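Local structure of unknown conserved protein BH2331 (Bacillus halodurans, 1VL5) at residues A27-I32 with N53-F58; E145-D150 with A167-D172; E183-H188 with L246-K251; I195-C200 with D234-S239. The protein is of unconfirmed function but probably transfers methyl groups from S-adenosylmethionine to an unknown acceptor. One frame throughout, in Å; residues are numbered along the deposited sequence.

Interaction 1 of 4, residues A27-I32 with N53-F58; sequences AKLMQI and NAFAPF
The ring of F55 takes the selenium of M30 over one face and meets L29 at its edge. SE stands 3.3 Å above the ring plane, offset toward the rim, and 3.6 Å from the centroid of the F55 ring, a Met-aromatic contact in which selenium (M30 is a selenomethionine) stands in for sulfur. The nearest ring atoms are CD1 and CE1. In the ring plane sits CG of L29, with L29 CD2 3.9 Å from F55 CE1; the leucine side chain crosses the phenylalanine at about a right angle. The ring of F58 is met obliquely by the methyl CE of M30, 3.3 Å from F58 CD2.

M30 reaches both rings because its chain bends at chi2 (-63°) and again at chi3 (-66°), which turns CE back toward F58 while SE also rests against A54 CB at 4.2 Å. Helix 26-33 thus packs against the end of helix 50-55, the helix that follows the first strand of the parallel sheet in this Rossmann-like methyltransferase fold and carries the end of what is probably its glycine-rich nucleotide-binding motif. An alanine in place of F55 would probably leave SE of M30 without the aromatic face it lies on and open a gap beside L29. L35, in the loop after helix 26-33, also touches M30, F55 and F58.

Interaction 2 of 4, residues E145-D150 with A167-D172; sequences ENDAFD and AWKKSD
K169 reaches from the start of helix 170-180 to the start of helix 147-160 and joins D147 and D150 in a salt-bridge network; E145 adds hydrogen bonds. The ionic part centres on K169 NZ, which lies 2.7 Å from D150 OD2, on the anti lone pair of that oxygen, and 3.0 Å from D147 OD1, which it meets from above the carboxylate plane. Both aspartates cross the lysine chain at about a right angle. That chain bends only at chi4 (-41°), which places NZ between the two carboxylates. D150 OD1 is turned to another charge, R166.

Of the other hydrogen bonds, K169 NZ makes one to E145 O at 2.9 Å, from above the carbonyl plane, and one to P144 O; four oxygens thus share its three protons. The E145 carboxylate bends back over the first turn of helix 170-180, where both its oxygens use syn lone pairs: OE2 accepts from S171 N at 3.1 Å and OE1 from S171 OG. On the first helix, N146 is the N-cap, its OD1 accepting from F149 N. A water donates to E145 OE2 at 2.7 Å and accepts from both K170 N and K170 NZ, the latter also salt-bridged to E243.

Interaction 3 of 4, residues E183-H188 with L246-K251; sequences ELEELH and LMKARK
E185 lays its carboxylate beside the guanidinium of R250, gripped side-on by two nitrogens: NE donates to OE2 at 3.0 Å in a nearly straight bond (173°), and NH2 to OE1 at 3.1 Å. The two planes are 52° apart, and OE2 lies in the guanidinium plane while NE approaches it from above the carboxylate. NH1 of R250 is held by the carbonyl of G133. OE1 of E185 also touches the aliphatic CE of K248 at 3.4 Å.

E185 can reach across because of a classic beta bulge between antiparallel strands 183-195 and 236-250. E185 and E186 together face K248, whose carbonyl O accepts from both E185 N (2.8 Å) and E186 N (3.2 Å). On either side of the bulge the ladder is regular, with E183 and R250 exchanging two bonds at one end, and H188 and L246 two more at the other.

E186 lies side by side with K248, its OE2 against the lysine CD, while its OE1 takes a hydrogen bond from H188 NE2 at 2.7 Å, in the ring plane. On the other face, L187 CD1 packs on M247 CG at 3.7 Å and L184 CD1 on M247 CB.

That leucine face turns to helix 170-180, with W173 and L177 touching M247 and L174 touching L184. I32 of helix 26-33 touches E186, H188 and L246 from the opposite face, and strand 134-142 flanks strand 236-250 on its far side.

Interaction 4 of 4, residues I195-C200 with D234-S239; sequences IFEDWC and DGRVYS
R236 meets the E197 carboxylate side-on, with NE and NH2 both donating to the single oxygen OE1, each at 3.1 Å. OE1 lies in the guanidinium plane, the N-H of NH2 meets the syn lone pair of OE1, and NE arrives on the same syn side but tilted from the carboxylate plane; the bond from NH2 to OE2 is weak. OE2 of E197 is salt-bridged to K210 of helix 207-218.

The backbone carries the next link: F196 N donates to Y238 O at 2.8 Å, from above the carbonyl plane, where strand 183-195 gives way to helix 196-202. A water accepts from E197 N and donates to the same Y238 O at 2.6 Å. One face of the F196 ring is met by V237 CB and the opposite face by C200 SG, while I195 CD1 lies 4.0 Å from Y238 CE2, the two side chains pointing the same way.

An alanine at E197 would probably leave NE and NH2 of R236 without their acceptor and K210 without its salt-bridge partner. With two cations at one carboxylate, E197 is likely to remain ionised and ties helices 196-202 and 207-218 to the start of strand 236-250.

How the interactions relate
Strand 236-250 joins interactions 3 and 4: its start packs on helix 196-202 and its end pairs with segment 183-188 of strand 183-195, their centres about 34 Å apart on opposite sides of the chain's centre. Interaction 1 touches interaction 3 directly, since I32 O and K248 NZ, which is also bonded to Q135 OE1, are 2.8 Å apart, a probable hydrogen bond, and K28 packs on L246. Interaction 2 comes within about 4 Å of interaction 3 at the nearest atoms without touching it, and helix 170-180 leads straight into strand 183-195. F55 of interaction 1 lies near, without touching, a glycine-rich sequence that probably corresponds to the S-adenosylmethionine-binding motif of relatives.

Interaction 1 of 4, residues A27-I32 with N53-F58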
# COMPACT_ATOMS: atom_id res chain seq x y z
N ALA A 27 9.17 -5.45 8.84
CA ALA A 27 9.75 -5.33 10.17
C ALA A 27 9.40 -3.95 10.77
O ALA A 27 9.03 -3.84 11.93
CB ALA A 27 11.25 -5.55 10.12
N LYS A 28 9.58 -2.89 9.99
CA LYS A 28 9.19 -1.54 10.38
C LYS A 28 7.69 -1.37 10.73
O LYS A 28 7.33 -0.77 11.75
CB LYS A 28 9.59 -0.55 9.28
CG LYS A 28 9.35 0.89 9.69
CD LYS A 28 10.31 1.36 10.79
N LEU A 29 6.83 -1.92 9.90
CA LEU A 29 5.40 -2.02 10.22
C LEU A 29 5.12 -2.70 11.55
O LEU A 29 4.37 -2.18 12.36
CB LEU A 29 4.67 -2.77 9.11
CG LEU A 29 3.16 -3.04 9.21
CD1 LEU A 29 2.37 -1.78 9.34
CD2 LEU A 29 2.67 -3.77 7.98
N MSE A 30 5.72 -3.87 11.76
CA MSE A 30 5.50 -4.61 12.98
C MSE A 30 5.94 -3.78 14.20
O MSE A 30 5.23 -3.73 15.19
CB MSE A 30 6.29 -5.91 12.96
CG MSE A 30 5.86 -6.93 11.90
SE MSE A 30 4.04 -7.48 12.28
CE MSE A 30 4.52 -8.39 13.98
N GLN A 31 7.10 -3.15 14.12
CA GLN A 31 7.63 -2.31 15.22
C GLN A 31 6.66 -1.19 15.55
O GLN A 31 6.33 -0.98 16.71
CB GLN A 31 8.99 -1.75 14.80
CG GLN A 31 9.75 -0.97 15.82
CD GLN A 31 10.99 -0.26 15.19
OE1 GLN A 31 10.88 0.50 14.21
NE2 GLN A 31 12.18 -0.55 15.75
N ILE A 32 6.24 -0.44 14.53
CA ILE A 32 5.33 0.71 14.71
C ILE A 32 3.98 0.25 15.27
O ILE A 32 3.36 0.96 16.05
CB ILE A 32 5.13 1.49 13.36
CG1 ILE A 32 6.47 2.08 12.82
CG2 ILE A 32 4.13 2.57 13.49
CD1 ILE A 32 7.33 2.71 13.90
N ASN A 53 0.44 -12.77 7.16
CA ASN A 53 1.47 -13.76 7.49
C ASN A 53 2.38 -13.28 8.62
O ASN A 53 2.66 -14.02 9.56
CB ASN A 53 2.37 -13.97 6.28
CG ASN A 53 3.35 -15.09 6.48
OD1 ASN A 53 2.98 -16.26 6.51
ND2 ASN A 53 4.64 -14.72 6.58
N ALA A 54 2.83 -12.02 8.49
CA ALA A 54 3.71 -11.42 9.49
C ALA A 54 3.03 -11.19 10.84
O ALA A 54 3.66 -11.37 11.85
CB ALA A 54 4.26 -10.10 8.95
N PHE A 55 1.75 -10.81 10.84
CA PHE A 55 1.05 -10.44 12.08
C PHE A 55 0.58 -11.67 12.85
O PHE A 55 0.55 -11.68 14.12
CB PHE A 55 -0.14 -9.50 11.77
CG PHE A 55 0.22 -8.02 11.75
CD1 PHE A 55 1.01 -7.49 10.77
CD2 PHE A 55 -0.21 -7.18 12.75
CE1 PHE A 55 1.36 -6.15 10.75
CE2 PHE A 55 0.10 -5.85 12.72
CZ PHE A 55 0.90 -5.33 11.73
N ALA A 56 0.24 -12.70 12.09
CA ALA A 56 -0.41 -13.92 12.63
C ALA A 56 0.18 -14.51 13.91
O ALA A 56 -0.57 -14.76 14.87
CB ALA A 56 -0.52 -15.02 11.55
N PRO A 57 1.50 -14.73 13.96
CA PRO A 57 2.04 -15.35 15.18
C PRO A 57 1.91 -14.49 16.44
O PRO A 57 1.97 -15.01 17.52
CB PRO A 57 3.53 -15.52 14.88
CG PRO A 57 3.77 -15.00 13.57
CD PRO A 57 2.56 -14.39 12.99
N PHE A 58 1.76 -13.18 16.29
CA PHE A 58 1.82 -12.26 17.43
C PHE A 58 0.45 -11.73 17.89
O PHE A 58 0.38 -10.89 18.78
CB PHE A 58 2.66 -11.05 16.99
CG PHE A 58 4.06 -11.41 16.60
CD1 PHE A 58 4.97 -11.82 17.56
CD2 PHE A 58 4.46 -11.38 15.28
CE1 PHE A 58 6.27 -12.17 17.22
CE2 PHE A 58 5.74 -11.71 14.93
CZ PHE A 58 6.65 -12.12 15.91

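Interaction 2 of 4, residues E145-D150 with A167-D172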
# COMPACT_ATOMS: atom_id res chain seq x y z
N GLU A 145 4.11 16.63 -3.22
CA GLU A 145 3.19 17.71 -3.08
C GLU A 145 3.17 18.55 -4.34
O GLU A 145 2.13 19.08 -4.72
CB GLU A 145 3.55 18.55 -1.87
CG GLU A 145 3.42 17.88 -0.56
CD GLU A 145 2.01 17.39 -0.25
OE1 GLU A 145 1.01 18.11 -0.55
OE2 GLU A 145 1.94 16.27 0.30
N ASN A 146 4.32 18.66 -4.99
CA ASN A 146 4.43 19.40 -6.26
C ASN A 146 3.54 18.73 -7.32
O ASN A 146 3.65 17.53 -7.51
CB ASN A 146 5.90 19.43 -6.70
CG ASN A 146 6.10 20.12 -8.05
OD1 ASN A 146 5.70 19.63 -9.12
ND2 ASN A 146 6.67 21.27 -7.99
N ASP A 147 2.62 19.48 -7.95
CA ASP A 147 1.61 18.87 -8.82
C ASP A 147 2.15 18.27 -10.08
O ASP A 147 1.65 17.22 -10.53
CB ASP A 147 0.47 19.85 -9.18
CG ASP A 147 -0.37 20.23 -7.99
OD1 ASP A 147 -0.90 19.33 -7.27
OD2 ASP A 147 -0.43 21.43 -7.72
N ALA A 148 3.15 18.93 -10.68
CA ALA A 148 3.76 18.43 -11.90
C ALA A 148 4.44 17.10 -11.66
O ALA A 148 4.30 16.18 -12.49
CB ALA A 148 4.77 19.41 -12.45
N PHE A 149 5.13 16.98 -10.52
CA PHE A 149 5.79 15.74 -10.14
C PHE A 149 4.85 14.64 -9.70
O PHE A 149 5.09 13.43 -9.92
CB PHE A 149 6.89 16.01 -9.09
CG PHE A 149 8.00 16.92 -9.58
CD1 PHE A 149 8.39 16.92 -10.91
CD2 PHE A 149 8.74 17.69 -8.68
CE1 PHE A 149 9.39 17.76 -11.37
CE2 PHE A 149 9.77 18.53 -9.12
CZ PHE A 149 10.12 18.52 -10.47
N ASP A 150 3.78 15.06 -9.03
CA ASP A 150 2.66 14.20 -8.71
C ASP A 150 2.06 13.55 -9.96
O ASP A 150 1.95 12.33 -10.09
CB ASP A 150 1.60 15.05 -7.99
CG ASP A 150 0.30 14.30 -7.66
OD1 ASP A 150 0.10 13.16 -8.05
OD2 ASP A 150 -0.56 14.90 -7.03
N ALA A 167 -1.51 7.09 -6.57
CA ALA A 167 -0.67 7.30 -5.40
C ALA A 167 -0.91 8.73 -4.96
O ALA A 167 -0.60 9.67 -5.69
CB ALA A 167 0.80 7.08 -5.76
N TRP A 168 -1.50 8.89 -3.78
CA TRP A 168 -1.97 10.16 -3.31
C TRP A 168 -0.84 10.89 -2.61
O TRP A 168 0.17 10.26 -2.18
CB TRP A 168 -3.17 9.95 -2.37
CG TRP A 168 -4.31 9.30 -3.04
CD1 TRP A 168 -4.45 7.95 -3.29
CD2 TRP A 168 -5.48 9.93 -3.59
NE1 TRP A 168 -5.63 7.72 -3.95
CE2 TRP A 168 -6.27 8.92 -4.16
CE3 TRP A 168 -5.94 11.24 -3.63
CZ2 TRP A 168 -7.50 9.18 -4.78
CZ3 TRP A 168 -7.13 11.50 -4.27
CH2 TRP A 168 -7.91 10.48 -4.80
N LYS A 169 -0.96 12.22 -2.55
CA LYS A 169 -0.03 13.06 -1.79
C LYS A 169 -0.17 12.70 -0.31
O LYS A 169 -1.25 12.28 0.14
CB LYS A 169 -0.29 14.57 -1.94
CG LYS A 169 -0.35 15.12 -3.39
CD LYS A 169 -0.72 16.60 -3.33
CE LYS A 169 -0.82 17.40 -4.66
NZ LYS A 169 0.21 17.11 -5.63
N LYS A 170 0.92 12.86 0.42
CA LYS A 170 0.88 12.81 1.85
C LYS A 170 -0.19 13.73 2.43
O LYS A 170 -0.91 13.34 3.32
CB LYS A 170 2.28 13.10 2.41
CG LYS A 170 3.29 12.01 2.12
CD LYS A 170 4.66 12.23 2.81
CE LYS A 170 5.40 13.47 2.38
NZ LYS A 170 5.96 13.29 0.98
N SER A 171 -0.35 14.94 1.88
CA SER A 171 -1.40 15.86 2.31
C SER A 171 -2.80 15.34 2.01
O SER A 171 -3.73 15.62 2.77
CB SER A 171 -1.24 17.23 1.63
OG SER A 171 -1.18 17.06 0.22
N ASP A 172 -2.94 14.56 0.94
CA ASP A 172 -4.22 13.96 0.57
C ASP A 172 -4.60 12.96 1.64
O ASP A 172 -5.75 12.90 2.05
CB ASP A 172 -4.17 13.22 -0.77
CG ASP A 172 -4.02 14.13 -2.00
OD1 ASP A 172 -4.47 15.29 -1.97
OD2 ASP A 172 -3.46 13.62 -3.01
O HOH W 1 3.35 14.12 -0.51

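Interaction 3 of 4, residues E183-H188 with L246-K251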
# COMPACT_ATOMS: atom_id res chain seq x y z
N GLU A 183 -7.15 10.07 14.22
CA GLU A 183 -6.07 10.97 14.67
C GLU A 183 -4.73 10.31 14.38
O GLU A 183 -4.40 9.30 14.95
CB GLU A 183 -6.21 11.31 16.14
CG GLU A 183 -7.41 12.21 16.44
CD GLU A 183 -7.61 12.51 17.90
OE1 GLU A 183 -7.10 11.80 18.79
OE2 GLU A 183 -8.32 13.47 18.18
N LEU A 184 -4.03 10.86 13.42
CA LEU A 184 -2.71 10.44 13.07
C LEU A 184 -1.82 10.50 14.31
O LEU A 184 -1.88 11.42 15.09
CB LEU A 184 -2.14 11.33 11.98
CG LEU A 184 -0.76 10.89 11.47
CD1 LEU A 184 -0.81 9.54 10.70
CD2 LEU A 184 -0.15 11.94 10.60
N GLU A 185 -1.05 9.44 14.50
CA GLU A 185 -0.03 9.39 15.54
C GLU A 185 1.36 9.51 14.92
O GLU A 185 2.15 10.24 15.43
CB GLU A 185 -0.16 8.10 16.35
CG GLU A 185 -1.41 8.12 17.22
CD GLU A 185 -1.56 6.99 18.18
OE1 GLU A 185 -0.81 5.99 18.08
OE2 GLU A 185 -2.46 7.15 19.06
N GLU A 186 1.64 8.77 13.83
CA GLU A 186 2.95 8.70 13.23
C GLU A 186 2.84 8.54 11.73
O GLU A 186 2.02 7.77 11.23
CB GLU A 186 3.78 7.49 13.75
CG GLU A 186 3.92 7.42 15.23
CD GLU A 186 4.76 6.23 15.68
OE1 GLU A 186 5.82 6.02 15.05
OE2 GLU A 186 4.36 5.55 16.67
N LEU A 187 3.69 9.29 11.05
CA LEU A 187 3.89 9.23 9.59
C LEU A 187 5.40 9.05 9.35
O LEU A 187 6.19 9.86 9.79
CB LEU A 187 3.30 10.50 8.91
CG LEU A 187 3.83 10.81 7.49
CD1 LEU A 187 3.48 9.73 6.55
CD2 LEU A 187 3.31 12.15 6.91
N HIS A 188 5.80 7.94 8.73
CA HIS A 188 7.20 7.64 8.40
C HIS A 188 7.30 7.60 6.88
O HIS A 188 6.42 7.02 6.21
CB HIS A 188 7.59 6.28 9.00
CG HIS A 188 7.51 6.25 10.49
ND1 HIS A 188 8.62 6.42 11.30
CD2 HIS A 188 6.45 6.10 11.33
CE1 HIS A 188 8.24 6.36 12.57
NE2 HIS A 188 6.94 6.15 12.62
N LEU A 246 4.29 5.09 5.68
CA LEU A 246 3.67 4.26 6.69
C LEU A 246 3.03 5.19 7.70
O LEU A 246 3.73 5.98 8.36
CB LEU A 246 4.76 3.40 7.36
CG LEU A 246 4.56 2.28 8.40
CD1 LEU A 246 5.92 1.86 8.88
CD2 LEU A 246 3.79 2.69 9.57
N MSE A 247 1.69 5.08 7.81
CA MSE A 247 0.91 5.82 8.79
C MSE A 247 0.25 4.92 9.85
O MSE A 247 -0.23 3.82 9.54
CB MSE A 247 -0.11 6.69 8.05
CG MSE A 247 0.52 7.67 7.13
SE MSE A 247 -0.85 8.51 5.96
CE MSE A 247 -1.08 6.97 4.91
N LYS A 248 0.35 5.36 11.11
CA LYS A 248 -0.32 4.80 12.25
C LYS A 248 -1.30 5.87 12.69
O LYS A 248 -0.87 6.95 13.13
CB LYS A 248 0.69 4.52 13.39
CG LYS A 248 0.13 3.85 14.64
CD LYS A 248 1.20 3.81 15.76
CE LYS A 248 0.72 3.13 16.97
NZ LYS A 248 0.83 1.64 16.92
N ALA A 249 -2.59 5.61 12.51
CA ALA A 249 -3.66 6.54 12.84
C ALA A 249 -4.59 5.88 13.87
O ALA A 249 -4.92 4.72 13.75
CB ALA A 249 -4.45 6.92 11.59
N ARG A 250 -4.97 6.62 14.92
CA ARG A 250 -5.83 6.14 15.99
C ARG A 250 -7.29 6.49 15.78
O ARG A 250 -7.63 7.63 15.42
CB ARG A 250 -5.33 6.74 17.29
CG ARG A 250 -5.93 6.22 18.57
CD ARG A 250 -5.48 4.80 18.89
NE ARG A 250 -4.05 4.63 18.94
CZ ARG A 250 -3.45 3.45 19.03
NH1 ARG A 250 -4.19 2.35 19.11
NH2 ARG A 250 -2.13 3.37 19.10
N LYS A 251 -8.17 5.51 15.96
CA LYS A 251 -9.59 5.78 16.23
C LYS A 251 -9.72 6.12 17.74
O LYS A 251 -9.38 5.31 18.60
CB LYS A 251 -10.49 4.60 15.91
CG LYS A 251 -11.93 4.73 16.32
CD LYS A 251 -12.79 3.68 15.59
CE LYS A 251 -14.33 3.91 15.78
NZ LYS A 251 -15.12 2.75 15.27

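Interaction 4 of 4, residues I195-C200 with D234-S239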
# COMPACT_ATOMS: atom_id res chain seq x y z
N ILE A 195 14.78 -0.41 -10.09
CA ILE A 195 15.50 -0.81 -11.26
C ILE A 195 14.47 -0.95 -12.40
O ILE A 195 13.64 -1.82 -12.37
CB ILE A 195 16.26 -2.12 -11.01
CG1 ILE A 195 17.17 -2.00 -9.79
CG2 ILE A 195 17.07 -2.49 -12.20
CD1 ILE A 195 18.15 -0.87 -9.86
N PHE A 196 14.51 -0.05 -13.38
CA PHE A 196 13.44 0.09 -14.36
C PHE A 196 13.05 -1.17 -15.05
O PHE A 196 11.87 -1.44 -15.22
CB PHE A 196 13.83 1.13 -15.40
CG PHE A 196 12.77 1.40 -16.45
CD1 PHE A 196 11.74 2.29 -16.21
CD2 PHE A 196 12.87 0.84 -17.69
CE1 PHE A 196 10.79 2.56 -17.18
CE2 PHE A 196 11.90 1.10 -18.69
CZ PHE A 196 10.88 1.98 -18.42
N GLU A 197 14.03 -1.97 -15.44
CA GLU A 197 13.77 -3.20 -16.19
C GLU A 197 13.07 -4.23 -15.33
O GLU A 197 12.14 -4.89 -15.78
CB GLU A 197 15.07 -3.80 -16.78
CG GLU A 197 14.85 -4.61 -18.04
CD GLU A 197 14.34 -3.78 -19.24
OE1 GLU A 197 14.55 -2.53 -19.29
OE2 GLU A 197 13.77 -4.43 -20.14
N ASP A 198 13.54 -4.36 -14.10
CA ASP A 198 12.99 -5.34 -13.15
C ASP A 198 11.57 -4.95 -12.74
O ASP A 198 10.69 -5.80 -12.65
CB ASP A 198 13.86 -5.40 -11.88
CG ASP A 198 15.31 -5.87 -12.15
OD1 ASP A 198 15.59 -6.48 -13.20
OD2 ASP A 198 16.17 -5.64 -11.27
N TRP A 199 11.39 -3.68 -12.43
CA TRP A 199 10.12 -3.08 -12.05
C TRP A 199 9.10 -3.30 -13.14
O TRP A 199 7.98 -3.66 -12.87
CB TRP A 199 10.36 -1.59 -11.80
CG TRP A 199 9.19 -0.75 -11.47
CD1 TRP A 199 8.45 -0.76 -10.31
CD2 TRP A 199 8.64 0.29 -12.27
NE1 TRP A 199 7.49 0.20 -10.36
CE2 TRP A 199 7.56 0.85 -11.55
CE3 TRP A 199 8.95 0.79 -13.54
CZ2 TRP A 199 6.81 1.91 -12.04
CZ3 TRP A 199 8.19 1.82 -14.04
CH2 TRP A 199 7.11 2.36 -13.29
N CYS A 200 9.52 -3.12 -14.38
CA CYS A 200 8.65 -3.33 -15.54
C CYS A 200 8.32 -4.78 -15.73
O CYS A 200 7.19 -5.11 -16.07
CB CYS A 200 9.29 -2.78 -16.84
SG CYS A 200 9.14 -0.99 -17.00
N ASP A 234 23.06 4.35 -21.56
CA ASP A 234 23.07 4.10 -22.97
C ASP A 234 21.73 4.43 -23.62
O ASP A 234 21.30 3.79 -24.55
CB ASP A 234 23.47 2.65 -23.22
CG ASP A 234 24.81 2.25 -22.55
OD1 ASP A 234 25.52 3.08 -21.89
OD2 ASP A 234 25.13 1.06 -22.65
N GLY A 235 21.06 5.47 -23.13
CA GLY A 235 19.82 5.89 -23.73
C GLY A 235 18.56 5.24 -23.17
O GLY A 235 17.45 5.56 -23.61
N ARG A 236 18.72 4.39 -22.17
CA ARG A 236 17.57 3.77 -21.53
C ARG A 236 17.53 4.12 -20.06
O ARG A 236 18.59 4.18 -19.42
CB ARG A 236 17.69 2.29 -21.74
CG ARG A 236 16.45 1.58 -21.49
CD ARG A 236 16.67 0.14 -21.88
NE ARG A 236 15.49 -0.65 -21.60
CZ ARG A 236 14.48 -0.83 -22.44
NH1 ARG A 236 14.50 -0.27 -23.65
NH2 ARG A 236 13.44 -1.57 -22.07
N VAL A 237 16.34 4.34 -19.52
CA VAL A 237 16.19 4.55 -18.08
C VAL A 237 16.61 3.27 -17.36
O VAL A 237 16.07 2.22 -17.63
CB VAL A 237 14.76 4.87 -17.69
CG1 VAL A 237 14.62 4.99 -16.17
CG2 VAL A 237 14.29 6.14 -18.37
N TYR A 238 17.57 3.40 -16.42
CA TYR A 238 18.11 2.31 -15.64
C TYR A 238 17.42 2.22 -14.28
O TYR A 238 16.98 1.14 -13.89
CB TYR A 238 19.65 2.41 -15.50
CG TYR A 238 20.14 1.38 -14.54
CD1 TYR A 238 20.28 0.06 -14.92
CD2 TYR A 238 20.41 1.70 -13.23
CE1 TYR A 238 20.65 -0.91 -14.02
CE2 TYR A 238 20.83 0.72 -12.31
CZ TYR A 238 20.92 -0.58 -12.72
OH TYR A 238 21.29 -1.59 -11.84
N SER A 239 17.29 3.37 -13.58
CA SER A 239 16.63 3.44 -12.23
C SER A 239 15.98 4.81 -11.99
O SER A 239 16.30 5.78 -12.63
CB SER A 239 17.64 3.21 -11.11
OG SER A 239 18.67 4.20 -11.17
O HOH W 2 16.90 -0.95 -15.42
O HOH W 3 16.79 -0.45 -18.23